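Local coordinates for capsid protein (Bocavirus gorilla/GBoV1/2009, PDB 7LNK), which builds the T=1 icosahedral capsid of a bocaparvovirus, sixty copies forming the shell that presumably encloses the single-stranded DNA genome, at residues F65-Y70 against M94-Y99; F191-S196 against T415-M420; G10-S15 against S444-W449; E43-S48 against K53-V58; C389-P392 against K396-I399. All blocks are in the same frame, centred on the assembly; numbering follows the deposited sequence.

Contact 1 of 5, residues F65-Y70 against M94-Y99; sequences FNFNQY and MLVKIY
Phe67 turns CG anti to its carbonyl carbon (chi1 -63°), which carries the ring across to strand 94-99, and Val96 sends CG1 out to meet it by the same kind of torsion (chi1 -64°). The two side chains come from opposite directions. Val96 CG1 stands over one face of the ring, 4.1 Å from the centroid of the Phe67 ring and displaced toward the CE2-CZ rim, where Val96 CG1 is 3.8 Å from Phe67 CZ. This is a CH-pi contact. Met94 adds a Met-aromatic contact on the same face: its SD lies obliquely, 5.3 Å from the centroid of the Phe67 ring, while Met94 CE reaches Phe67 CB at 4.3 Å. In the parvovirus jelly roll, strand 94-99 belongs to the BIDG sheet, and 65-70 leaves the end of strand 62-65, which pairs with strand 415-420 in the facing CHEF sheet. The contact therefore lies in the hydrophobic interior between the sheets, a place suited to aromatic rings, branched aliphatic groups and a flexible thioether. Met94, Val96 and Ile98, being two apart on a strand, all present their side chains to this interior. Phe65 meets the last of them, with Phe65 CZ 3.9 Å from Ile98 CG1 in an oblique approach. Trp153 takes both phenyl rings in edge-to-face contacts, and Phe30 meets Phe65 in the same manner.

Contact 2 of 5, residues F191-S196 against T415-M420; sequences FMLENS and TIFIKM
A single 3-10 turn, 193-195, rests against strand 415-420, its backbone nearest where the CA atoms of Leu193 and Phe417 are 8.4 Å apart, too far for sheet pairing. In the jelly roll of the parvovirus capsid protein this strand belongs to the CHEF sheet, between strands 62-65 and 123-128, and the turn lies in the loop that leads into strand 199-201. The tight turn is closed by Asn195 N bonding to Met192 O. Leu193 points at the strand, while Glu194 starts off to the side and only its end comes in. Leu193 meets Phe417 at about a right angle: its CD1 sits over the ring face, 3.8 Å from the centroid of the Phe417 ring and 25° off the normal, a CH-pi contact. Thr415 CG2 covers the opposite face of that ring, leaving the phenylalanine held between two methyl groups. Glu194 and Lys419 form a salt bridge beside this apolar pair. Lys419 runs extended beyond CG, while Glu194 bends at chi2 (82°), bringing the carboxylate across the lysine's tip; their modelled separation is too short to be taken literally. The buried pair has further partners: Tyr40 OH bonds to Glu194 OE1. Trp11 NE1 of a neighbouring subunit bonds to Glu194 O, and Trp62 NE1 donates to the carboxylate oxygen OE2 that also faces Lys419 NZ.

Contact 3 of 5, residues G10-S15 against S444-W449; sequences GWVGGS and SCEIVW
Val12 lowers its isopropyl group between Ser444 and Glu446, which lie two residues apart on strand 444-449 and so on the same side of it. Its CG1 does most of the touching. With a chi1 of 75° this methyl is tucked between the backbone N and the carbonyl carbon of Val12, and from there it reaches Ser444 CB at 3.5 Å. The serine is met through its methylene rather than its hydroxyl, since Ser444 OG lies farther off, 4.1 Å from Val12 CG1. Glu446 crosses the valine obliquely: its chain bends at chi2 (88°) and brings the carboxylate back against the isopropyl group, with Glu446 OE2 3.3 Å from Val12 CG1 and 3.8 Å from Val12 CG2. No hydrogen bond joins the two segments; they meet by van der Waals packing. A compact valine suits the place, and a partly exposed position can accommodate a carboxylate beside a methyl. Segment 10-15 leads into strand 14-17, which pairs antiparallel with strand 21-33 of the BIDG sheet of the parvovirus jelly roll, and Val12 packs from there onto strand 437-453. Val12 O accepts a bond from Thr27 OG1, and Gly14 pairs with Lys25. Gly13 N donates a hydrogen bond to OD1 of Asp197 of a neighbouring subunit. Strand 444-449 itself lies between strand 21-33 (Asn26, Thr24) and strand 86-108 (Lys97, Leu95).

Contact 4 of 5, residues E43-S48 against K53-V58; sequences EIINPS and KSQRCV
A beta hairpin of strands 41-45 and 55-60 contains this contact, its two strands joined by a loop and lying within the long connection between strands 21-33 and 62-65 of the parvovirus capsid protein. The short strand segments 43-45 and 55-58 are antiparallel, with 146° between their directions. Glu43 and Cys57 form one hydrogen-bonded pair: Glu43 N to Cys57 O is 2.7 Å and Cys57 N to Glu43 O is 2.8 Å. Ile45 and Gln55 form the next, with Gln55 N to Ile45 O at 3.0 Å the straighter bond (160°) and Ile45 N to Gln55 O at 3.1 Å the more bent. Between them lies the non-hydrogen-bonded pair Ile44 and Arg56, whose side chains share one side of the ladder. Arg56 folds at chi2 and chi3 and passes slantwise across the isoleucine: Arg56 CD comes to 3.3 Å from Ile44 CG1, and Ile44 CD1 stands over one face of the guanidinium. Isoleucine suits this place because its beta-branched shape favours the strand and offers an apolar surface to the flat cation. On the other side, Ile45 CG2 packs on Gln55 CB at 3.5 Å. Glu43 turns its carboxylate to the same side, where OE2 accepts a bond from Thr59 OG1. Neighbouring subunits pack on both sides, Leu229 of one at Gln55 and Val478 of another at Arg56. Four backbone bonds thus set the register whatever the side chains are, which leaves Ile44 to pack on the Arg56 guanidinium and Ile45 on Gln55.

Contact 5 of 5, residues C389-P392 against K396-I399; sequences CKKP and KNTI
The carboxamide of Asn397 is the flat group here, and the end of Lys391 comes to it from beyond its outer tip, lying to one side of the amide plane rather than squarely over a face. Lys391 CE and NZ are both on that side. The amide end modelled as ND2 is 3.0 Å from Lys391 NZ and 3.1 Å from Lys391 CE; the amide is probably turned over in the model, so its oxygen and nitrogen may be exchanged. The two side chains meet at about a right angle. Lys391 is fully extended, every torsion near 180° (chi1 -178°), so it reaches from one segment to the other with its whole length. Asn397 contributes a short reach: its CG lies between the backbone N and the carbonyl carbon (chi1 63°), which presents the amide to the lysine. A long flexible amine opposite a compact amide suits this partly exposed place, where 389-392 leaves a two-stranded parallel sheet with strand 407-409 and a short loop leads to 396-399. Lys391 NZ also forms a long, weak ion pair with Asp410 OD1, and its chain touches Ala408. Lys396 and Asn397 form an antiparallel ladder with a strand of a neighbouring subunit; Lys396 makes a salt bridge to Glu216 of that subunit, and Thr398 hydrogen-bonds to it as well. With an amide close by and Asp410 as a weak, long-range partner, the Lys391 ammonium is probably held loosely, as befits a partly exposed place.

Contacts 1 and 3 lie closest, their centres 9 Å apart, and share the BIDG sheet: Leu95 N is 2.7 Å from Glu446 O, a probable hydrogen bond between adjacent strands. Contact 2, centred 16 Å from contact 1, meets it from the facing sheet, where Val96 CG2 is 3.4 Å from Ile416 CD1, so the three form a continuous path across the barrel. Contact 4 stands apart, with its centre about 39 Å from that of contact 3 and on the opposite side of the chain's centre. Contact 5 is 24 Å from contact 1, centre to centre, and their nearest atoms are about 5 Å apart, without touching. Contacts 2, 4 and 5 all reach one same neighbouring subunit.

Contact 1 of 5, residues F65-Y70 against M94-Y99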
# COMPACT_ATOMS: atom_id res chain seq x y z
N PHE A 65 64.17 57.52 -51.14
CA PHE A 65 63.87 56.49 -52.12
C PHE A 65 62.79 56.98 -53.07
O PHE A 65 61.74 57.45 -52.65
CB PHE A 65 63.39 55.22 -51.41
CG PHE A 65 64.43 54.59 -50.54
CD1 PHE A 65 65.32 53.68 -51.06
CD2 PHE A 65 64.53 54.93 -49.21
CE1 PHE A 65 66.28 53.11 -50.27
CE2 PHE A 65 65.49 54.35 -48.42
CZ PHE A 65 66.36 53.44 -48.95
N ASN A 66 63.06 56.86 -54.37
CA ASN A 66 62.09 57.19 -55.40
C ASN A 66 61.81 55.95 -56.24
O ASN A 66 62.68 55.47 -56.96
CB ASN A 66 62.58 58.32 -56.30
CG ASN A 66 61.50 58.82 -57.22
OD1 ASN A 66 60.32 58.76 -56.89
ND2 ASN A 66 61.90 59.33 -58.37
N PHE A 67 60.59 55.43 -56.12
CA PHE A 67 60.18 54.25 -56.87
C PHE A 67 59.40 54.58 -58.13
O PHE A 67 58.89 53.67 -58.78
CB PHE A 67 59.38 53.32 -55.97
CG PHE A 67 60.17 52.78 -54.84
CD1 PHE A 67 61.02 51.71 -55.03
CD2 PHE A 67 60.10 53.36 -53.60
CE1 PHE A 67 61.76 51.23 -54.00
CE2 PHE A 67 60.84 52.88 -52.56
CZ PHE A 67 61.67 51.81 -52.76
N ASN A 68 59.26 55.86 -58.49
CA ASN A 68 58.29 56.18 -59.53
C ASN A 68 58.99 56.18 -60.89
O ASN A 68 59.56 57.17 -61.36
CB ASN A 68 57.70 57.54 -59.21
CG ASN A 68 56.56 57.91 -60.10
OD1 ASN A 68 55.82 57.06 -60.55
ND2 ASN A 68 56.41 59.20 -60.35
N GLN A 69 58.86 55.04 -61.57
CA GLN A 69 59.00 54.84 -63.00
C GLN A 69 58.42 53.46 -63.28
O GLN A 69 58.37 52.62 -62.38
CB GLN A 69 60.46 54.96 -63.43
CG GLN A 69 60.69 54.85 -64.91
CD GLN A 69 62.09 55.20 -65.28
OE1 GLN A 69 62.84 55.70 -64.47
NE2 GLN A 69 62.47 54.87 -66.50
N TYR A 70 58.04 53.20 -64.52
CA TYR A 70 57.60 51.84 -64.80
C TYR A 70 58.78 50.89 -65.00
O TYR A 70 58.69 49.71 -64.64
CB TYR A 70 56.68 51.78 -66.01
CG TYR A 70 55.32 52.36 -65.76
CD1 TYR A 70 54.33 51.60 -65.16
CD2 TYR A 70 55.01 53.64 -66.16
CE1 TYR A 70 53.09 52.12 -64.94
CE2 TYR A 70 53.77 54.16 -65.94
CZ TYR A 70 52.81 53.39 -65.34
OH TYR A 70 51.57 53.91 -65.13
N MET A 94 51.60 48.46 -52.72
CA MET A 94 53.05 48.52 -52.69
C MET A 94 53.53 48.07 -51.32
O MET A 94 52.90 48.37 -50.30
CB MET A 94 53.56 49.94 -52.96
CG MET A 94 55.06 50.06 -52.99
SD MET A 94 55.65 51.74 -53.27
CE MET A 94 55.40 51.91 -55.03
N LEU A 95 54.63 47.33 -51.29
CA LEU A 95 55.29 46.98 -50.05
C LEU A 95 56.78 47.15 -50.25
O LEU A 95 57.36 46.54 -51.15
CB LEU A 95 54.95 45.55 -49.63
CG LEU A 95 55.37 45.09 -48.24
CD1 LEU A 95 54.33 44.16 -47.69
CD2 LEU A 95 56.68 44.37 -48.30
N VAL A 96 57.40 47.99 -49.43
CA VAL A 96 58.83 48.24 -49.52
C VAL A 96 59.47 47.87 -48.20
O VAL A 96 58.86 48.01 -47.14
CB VAL A 96 59.15 49.70 -49.89
CG1 VAL A 96 58.62 50.02 -51.27
CG2 VAL A 96 58.53 50.61 -48.91
N LYS A 97 60.70 47.38 -48.26
CA LYS A 97 61.46 46.96 -47.09
C LYS A 97 62.87 47.50 -47.22
O LYS A 97 63.49 47.37 -48.27
CB LYS A 97 61.50 45.44 -46.97
CG LYS A 97 60.18 44.79 -46.68
CD LYS A 97 60.35 43.29 -46.67
CE LYS A 97 59.05 42.60 -46.34
NZ LYS A 97 59.21 41.13 -46.40
N ILE A 98 63.37 48.10 -46.15
CA ILE A 98 64.78 48.48 -46.04
C ILE A 98 65.39 47.57 -44.99
O ILE A 98 64.92 47.51 -43.86
CB ILE A 98 64.96 49.96 -45.68
CG1 ILE A 98 64.43 50.86 -46.79
CG2 ILE A 98 66.40 50.26 -45.45
CD1 ILE A 98 63.08 51.41 -46.53
N TYR A 99 66.44 46.84 -45.38
CA TYR A 99 66.99 45.81 -44.52
C TYR A 99 68.43 45.55 -44.92
O TYR A 99 68.96 46.14 -45.86
CB TYR A 99 66.16 44.54 -44.59
CG TYR A 99 66.10 43.94 -45.97
CD1 TYR A 99 67.03 43.01 -46.37
CD2 TYR A 99 65.13 44.32 -46.87
CE1 TYR A 99 66.99 42.48 -47.62
CE2 TYR A 99 65.08 43.79 -48.12
CZ TYR A 99 66.02 42.87 -48.49
OH TYR A 99 65.98 42.33 -49.74

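Contact 2 of 5, residues F191-S196 against T415-M420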
# COMPACT_ATOMS: atom_id res chain seq x y z
N PHE A 191 60.81 73.46 -43.23
CA PHE A 191 60.45 72.10 -42.85
C PHE A 191 61.70 71.33 -42.47
O PHE A 191 62.73 71.42 -43.16
CB PHE A 191 59.72 71.41 -44.00
CG PHE A 191 58.44 72.07 -44.37
CD1 PHE A 191 57.28 71.80 -43.68
CD2 PHE A 191 58.40 72.99 -45.40
CE1 PHE A 191 56.11 72.42 -44.02
CE2 PHE A 191 57.23 73.60 -45.74
CZ PHE A 191 56.09 73.32 -45.05
N MET A 192 61.62 70.61 -41.37
CA MET A 192 62.66 69.71 -40.90
C MET A 192 62.04 68.34 -40.76
O MET A 192 61.00 68.19 -40.12
CB MET A 192 63.18 70.13 -39.55
CG MET A 192 63.81 71.48 -39.46
SD MET A 192 64.09 71.68 -37.70
CE MET A 192 64.70 73.34 -37.64
N LEU A 193 62.67 67.33 -41.34
CA LEU A 193 62.13 65.99 -41.14
C LEU A 193 62.31 65.51 -39.71
O LEU A 193 61.65 64.55 -39.31
CB LEU A 193 62.76 65.01 -42.12
CG LEU A 193 62.42 65.30 -43.58
CD1 LEU A 193 63.17 64.37 -44.47
CD2 LEU A 193 60.94 65.14 -43.79
N GLU A 194 63.18 66.17 -38.94
CA GLU A 194 63.36 65.86 -37.53
C GLU A 194 62.19 66.29 -36.68
O GLU A 194 62.16 65.98 -35.49
CB GLU A 194 64.64 66.52 -37.02
CG GLU A 194 65.89 65.96 -37.62
CD GLU A 194 66.21 66.54 -38.97
OE1 GLU A 194 65.41 67.34 -39.48
OE2 GLU A 194 67.25 66.18 -39.54
N ASN A 195 61.24 67.00 -37.25
CA ASN A 195 60.08 67.44 -36.49
C ASN A 195 59.09 66.30 -36.32
O ASN A 195 58.27 66.31 -35.40
CB ASN A 195 59.44 68.63 -37.19
CG ASN A 195 58.50 69.39 -36.31
OD1 ASN A 195 58.68 69.45 -35.10
ND2 ASN A 195 57.50 70.01 -36.92
N SER A 196 59.10 65.33 -37.23
CA SER A 196 58.31 64.12 -37.14
C SER A 196 58.97 63.05 -36.27
O SER A 196 60.19 63.04 -36.07
CB SER A 196 58.03 63.56 -38.53
OG SER A 196 57.21 64.45 -39.26
N THR A 415 56.99 59.22 -49.62
CA THR A 415 58.42 59.21 -49.82
C THR A 415 59.12 58.73 -48.56
O THR A 415 58.86 59.23 -47.47
CB THR A 415 58.93 60.60 -50.20
OG1 THR A 415 58.32 61.01 -51.42
CG2 THR A 415 60.42 60.57 -50.38
N ILE A 416 59.98 57.74 -48.71
CA ILE A 416 60.79 57.25 -47.61
C ILE A 416 62.07 58.06 -47.58
O ILE A 416 62.82 58.08 -48.56
CB ILE A 416 61.10 55.76 -47.77
CG1 ILE A 416 59.82 54.95 -47.73
CG2 ILE A 416 61.99 55.29 -46.65
CD1 ILE A 416 60.03 53.57 -48.15
N PHE A 417 62.30 58.75 -46.48
CA PHE A 417 63.50 59.54 -46.29
C PHE A 417 64.48 58.78 -45.42
O PHE A 417 64.08 58.07 -44.49
CB PHE A 417 63.17 60.88 -45.66
CG PHE A 417 62.29 61.73 -46.50
CD1 PHE A 417 62.82 62.51 -47.49
CD2 PHE A 417 60.93 61.75 -46.29
CE1 PHE A 417 62.02 63.29 -48.26
CE2 PHE A 417 60.13 62.54 -47.07
CZ PHE A 417 60.68 63.31 -48.05
N ILE A 418 65.76 58.90 -45.73
CA ILE A 418 66.80 58.21 -45.00
C ILE A 418 68.00 59.12 -44.88
O ILE A 418 68.38 59.78 -45.86
CB ILE A 418 67.15 56.87 -45.68
CG1 ILE A 418 68.17 56.09 -44.86
CG2 ILE A 418 67.61 57.09 -47.09
CD1 ILE A 418 68.32 54.67 -45.32
N LYS A 419 68.58 59.20 -43.69
CA LYS A 419 69.84 59.90 -43.52
C LYS A 419 70.71 59.13 -42.55
O LYS A 419 70.23 58.29 -41.78
CB LYS A 419 69.69 61.32 -43.00
CG LYS A 419 69.24 61.42 -41.58
CD LYS A 419 69.22 62.86 -41.17
CE LYS A 419 68.79 63.01 -39.74
NZ LYS A 419 68.75 64.43 -39.33
N MET A 420 71.99 59.45 -42.56
CA MET A 420 72.91 58.88 -41.60
C MET A 420 72.73 59.58 -40.27
O MET A 420 72.73 60.81 -40.21
CB MET A 420 74.36 59.03 -42.07
CG MET A 420 74.64 58.34 -43.38
SD MET A 420 74.11 56.64 -43.28
CE MET A 420 75.18 56.02 -42.01

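Contact 3 of 5, residues G10-S15 against S444-W449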
# COMPACT_ATOMS: atom_id res chain seq x y z
N GLY A 10 66.10 39.05 -47.29
CA GLY A 10 66.66 38.27 -48.37
C GLY A 10 66.32 38.97 -49.66
O GLY A 10 65.57 39.94 -49.69
N TRP A 11 66.90 38.47 -50.74
CA TRP A 11 66.70 39.10 -52.03
C TRP A 11 65.37 38.64 -52.61
O TRP A 11 65.12 37.43 -52.72
CB TRP A 11 67.81 38.73 -52.99
CG TRP A 11 67.75 39.47 -54.24
CD1 TRP A 11 67.14 39.08 -55.39
CD2 TRP A 11 68.44 40.67 -54.54
NE1 TRP A 11 67.35 40.02 -56.37
CE2 TRP A 11 68.15 41.00 -55.86
CE3 TRP A 11 69.26 41.52 -53.79
CZ2 TRP A 11 68.65 42.14 -56.46
CZ3 TRP A 11 69.75 42.64 -54.38
CH2 TRP A 11 69.45 42.95 -55.71
N VAL A 12 64.52 39.58 -52.99
CA VAL A 12 63.25 39.24 -53.60
C VAL A 12 63.27 39.82 -55.01
O VAL A 12 63.83 40.90 -55.23
CB VAL A 12 62.06 39.77 -52.77
CG1 VAL A 12 61.89 41.26 -52.91
CG2 VAL A 12 60.82 39.02 -53.07
N GLY A 13 62.72 39.09 -55.96
CA GLY A 13 62.81 39.54 -57.33
C GLY A 13 61.88 38.76 -58.23
O GLY A 13 61.37 37.70 -57.87
N GLY A 14 61.66 39.32 -59.41
CA GLY A 14 60.86 38.67 -60.43
C GLY A 14 59.45 39.18 -60.49
O GLY A 14 59.07 40.19 -59.89
N SER A 15 58.65 38.46 -61.26
CA SER A 15 57.26 38.81 -61.45
C SER A 15 56.41 37.56 -61.43
O SER A 15 56.89 36.45 -61.62
CB SER A 15 57.03 39.56 -62.76
OG SER A 15 57.35 38.72 -63.85
N SER A 444 63.81 46.50 -51.04
CA SER A 444 62.97 45.73 -51.93
C SER A 444 61.63 46.43 -52.09
O SER A 444 61.14 47.05 -51.14
CB SER A 444 62.75 44.31 -51.41
OG SER A 444 62.03 44.32 -50.20
N CYS A 445 61.06 46.35 -53.28
CA CYS A 445 59.74 46.90 -53.56
C CYS A 445 58.91 45.82 -54.23
O CYS A 445 59.22 45.40 -55.34
CB CYS A 445 59.84 48.14 -54.44
SG CYS A 445 58.28 48.96 -54.76
N GLU A 446 57.86 45.37 -53.55
CA GLU A 446 56.86 44.50 -54.13
C GLU A 446 55.63 45.33 -54.43
O GLU A 446 55.09 45.98 -53.54
CB GLU A 446 56.47 43.35 -53.19
CG GLU A 446 57.55 42.35 -52.83
CD GLU A 446 58.39 42.75 -51.62
OE1 GLU A 446 58.22 43.87 -51.10
OE2 GLU A 446 59.18 41.91 -51.15
N ILE A 447 55.19 45.32 -55.68
CA ILE A 447 53.95 45.97 -56.06
C ILE A 447 53.01 44.92 -56.63
O ILE A 447 53.41 44.10 -57.46
CB ILE A 447 54.15 47.11 -57.07
CG1 ILE A 447 54.99 48.22 -56.46
CG2 ILE A 447 52.82 47.71 -57.46
CD1 ILE A 447 55.37 49.26 -57.45
N VAL A 448 51.77 44.94 -56.17
CA VAL A 448 50.69 44.16 -56.76
C VAL A 448 49.99 45.06 -57.77
O VAL A 448 49.65 46.20 -57.46
CB VAL A 448 49.71 43.66 -55.69
CG1 VAL A 448 48.57 42.92 -56.35
CG2 VAL A 448 50.42 42.77 -54.71
N TRP A 449 49.82 44.55 -58.98
CA TRP A 449 49.27 45.31 -60.09
C TRP A 449 47.97 44.66 -60.52
O TRP A 449 47.98 43.52 -60.97
CB TRP A 449 50.25 45.33 -61.26
CG TRP A 449 51.51 46.06 -61.01
CD1 TRP A 449 52.65 45.56 -60.50
CD2 TRP A 449 51.78 47.43 -61.33
NE1 TRP A 449 53.61 46.53 -60.43
CE2 TRP A 449 53.10 47.69 -60.95
CE3 TRP A 449 51.02 48.45 -61.89
CZ2 TRP A 449 53.68 48.93 -61.11
CZ3 TRP A 449 51.61 49.68 -62.05
CH2 TRP A 449 52.92 49.91 -61.66

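Contact 4 of 5, residues E43-S48 against K53-V58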
# COMPACT_ATOMS: atom_id res chain seq x y z
N GLU A 43 69.76 77.76 -50.24
CA GLU A 43 70.60 78.33 -51.29
C GLU A 43 69.75 78.99 -52.36
O GLU A 43 68.61 78.59 -52.61
CB GLU A 43 71.48 77.27 -51.95
CG GLU A 43 72.50 76.61 -51.04
CD GLU A 43 71.92 75.42 -50.32
OE1 GLU A 43 70.71 75.16 -50.48
OE2 GLU A 43 72.68 74.73 -49.61
N ILE A 44 70.32 80.01 -52.99
CA ILE A 44 69.71 80.66 -54.14
C ILE A 44 70.52 80.27 -55.36
O ILE A 44 71.68 80.67 -55.51
CB ILE A 44 69.70 82.19 -53.99
CG1 ILE A 44 68.86 82.60 -52.79
CG2 ILE A 44 69.12 82.82 -55.23
CD1 ILE A 44 68.97 84.05 -52.45
N ILE A 45 69.92 79.48 -56.25
CA ILE A 45 70.50 79.21 -57.56
C ILE A 45 70.02 80.30 -58.50
O ILE A 45 68.81 80.49 -58.70
CB ILE A 45 70.16 77.80 -58.06
CG1 ILE A 45 70.88 77.51 -59.38
CG2 ILE A 45 68.67 77.58 -58.17
CD1 ILE A 45 72.38 77.47 -59.25
N ASN A 46 70.97 81.06 -59.05
CA ASN A 46 70.67 82.22 -59.88
C ASN A 46 71.68 82.24 -61.02
O ASN A 46 72.61 83.06 -61.02
CB ASN A 46 70.73 83.50 -59.04
CG ASN A 46 70.16 84.70 -59.77
OD1 ASN A 46 69.26 84.56 -60.59
ND2 ASN A 46 70.67 85.88 -59.45
N PRO A 47 71.52 81.36 -62.00
CA PRO A 47 72.51 81.27 -63.07
C PRO A 47 72.60 82.57 -63.85
O PRO A 47 71.59 83.21 -64.14
CB PRO A 47 71.98 80.13 -63.95
CG PRO A 47 71.16 79.32 -63.02
CD PRO A 47 70.50 80.31 -62.13
N SER A 48 73.83 82.97 -64.18
CA SER A 48 74.03 84.20 -64.94
C SER A 48 73.42 84.08 -66.32
O SER A 48 72.84 85.04 -66.84
CB SER A 48 75.52 84.52 -65.03
OG SER A 48 76.05 84.78 -63.74
N LYS A 53 66.12 83.65 -64.40
CA LYS A 53 65.38 82.63 -63.68
C LYS A 53 66.18 82.22 -62.45
O LYS A 53 67.41 82.13 -62.50
CB LYS A 53 65.10 81.41 -64.55
CG LYS A 53 64.20 80.46 -63.83
CD LYS A 53 63.87 79.24 -64.61
CE LYS A 53 63.06 78.34 -63.72
NZ LYS A 53 61.77 78.97 -63.36
N SER A 54 65.49 81.98 -61.34
CA SER A 54 66.13 81.69 -60.07
C SER A 54 65.24 80.77 -59.26
O SER A 54 64.03 80.67 -59.49
CB SER A 54 66.41 82.97 -59.29
OG SER A 54 67.31 83.80 -59.98
N GLN A 55 65.84 80.09 -58.29
CA GLN A 55 65.11 79.26 -57.35
C GLN A 55 65.69 79.46 -55.96
O GLN A 55 66.88 79.68 -55.79
CB GLN A 55 65.18 77.77 -57.70
CG GLN A 55 64.53 77.34 -59.01
CD GLN A 55 63.06 77.63 -59.08
OE1 GLN A 55 62.35 77.53 -58.09
NE2 GLN A 55 62.58 77.96 -60.26
N ARG A 56 64.81 79.39 -54.96
CA ARG A 56 65.21 79.16 -53.58
C ARG A 56 65.15 77.67 -53.32
O ARG A 56 64.19 77.01 -53.73
CB ARG A 56 64.28 79.89 -52.60
CG ARG A 56 64.31 81.37 -52.74
CD ARG A 56 65.63 81.93 -52.33
NE ARG A 56 65.90 81.78 -50.91
CZ ARG A 56 65.46 82.62 -49.98
NH1 ARG A 56 64.72 83.66 -50.33
NH2 ARG A 56 65.76 82.44 -48.70
N CYS A 57 66.17 77.14 -52.67
CA CYS A 57 66.24 75.72 -52.40
C CYS A 57 66.65 75.52 -50.96
O CYS A 57 67.70 76.01 -50.54
CB CYS A 57 67.23 75.03 -53.35
SG CYS A 57 67.34 73.24 -53.18
N VAL A 58 65.83 74.80 -50.20
CA VAL A 58 66.23 74.33 -48.89
C VAL A 58 66.78 72.92 -49.07
O VAL A 58 66.03 72.00 -49.40
CB VAL A 58 65.06 74.33 -47.90
CG1 VAL A 58 65.50 73.73 -46.59
CG2 VAL A 58 64.54 75.73 -47.70

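Contact 5 of 5, residues C389-P392 against K396-I399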
# COMPACT_ATOMS: atom_id res chain seq x y z
N CYS A 389 52.23 61.16 -60.18
CA CYS A 389 52.72 62.45 -59.74
C CYS A 389 51.88 62.92 -58.57
O CYS A 389 50.81 62.37 -58.28
CB CYS A 389 52.71 63.49 -60.87
SG CYS A 389 51.15 63.76 -61.69
N LYS A 390 52.38 63.93 -57.88
CA LYS A 390 51.67 64.51 -56.75
C LYS A 390 50.68 65.54 -57.26
O LYS A 390 51.06 66.48 -57.97
CB LYS A 390 52.66 65.14 -55.77
CG LYS A 390 52.02 65.80 -54.58
CD LYS A 390 51.22 64.82 -53.78
CE LYS A 390 50.87 65.37 -52.42
NZ LYS A 390 50.06 66.60 -52.53
N LYS A 391 49.44 65.38 -56.91
CA LYS A 391 48.42 66.35 -57.26
C LYS A 391 48.38 67.46 -56.22
O LYS A 391 48.34 67.17 -55.02
CB LYS A 391 47.06 65.69 -57.35
CG LYS A 391 45.96 66.62 -57.74
CD LYS A 391 44.66 65.88 -57.75
CE LYS A 391 43.52 66.82 -58.05
NZ LYS A 391 42.22 66.11 -58.01
N PRO A 392 48.40 68.72 -56.63
CA PRO A 392 48.41 69.81 -55.65
C PRO A 392 47.11 69.88 -54.87
O PRO A 392 46.03 69.65 -55.41
CB PRO A 392 48.61 71.06 -56.51
CG PRO A 392 49.24 70.55 -57.75
CD PRO A 392 48.59 69.23 -57.99
N LYS A 396 39.76 74.04 -56.23
CA LYS A 396 39.12 73.71 -57.49
C LYS A 396 40.16 73.20 -58.47
O LYS A 396 41.33 73.58 -58.42
CB LYS A 396 38.41 74.92 -58.07
CG LYS A 396 37.31 75.49 -57.22
CD LYS A 396 36.19 74.50 -57.05
CE LYS A 396 35.05 75.10 -56.28
NZ LYS A 396 33.95 74.13 -56.11
N ASN A 397 39.71 72.33 -59.37
CA ASN A 397 40.56 71.85 -60.45
C ASN A 397 39.67 71.38 -61.59
O ASN A 397 38.49 71.10 -61.40
CB ASN A 397 41.51 70.75 -59.97
CG ASN A 397 40.80 69.51 -59.48
OD1 ASN A 397 39.80 69.07 -60.03
ND2 ASN A 397 41.28 68.97 -58.38
N THR A 398 40.26 71.32 -62.77
CA THR A 398 39.58 70.76 -63.92
C THR A 398 39.93 69.28 -64.03
O THR A 398 40.51 68.69 -63.12
CB THR A 398 39.93 71.54 -65.18
OG1 THR A 398 41.35 71.51 -65.38
CG2 THR A 398 39.47 72.96 -65.06
N ILE A 399 39.54 68.66 -65.14
CA ILE A 399 39.88 67.26 -65.37
C ILE A 399 41.38 67.06 -65.25
O ILE A 399 42.16 67.83 -65.83
CB ILE A 399 39.33 66.81 -66.73
CG1 ILE A 399 39.63 65.33 -66.97
CG2 ILE A 399 39.84 67.69 -67.85
CD1 ILE A 399 38.89 64.76 -68.14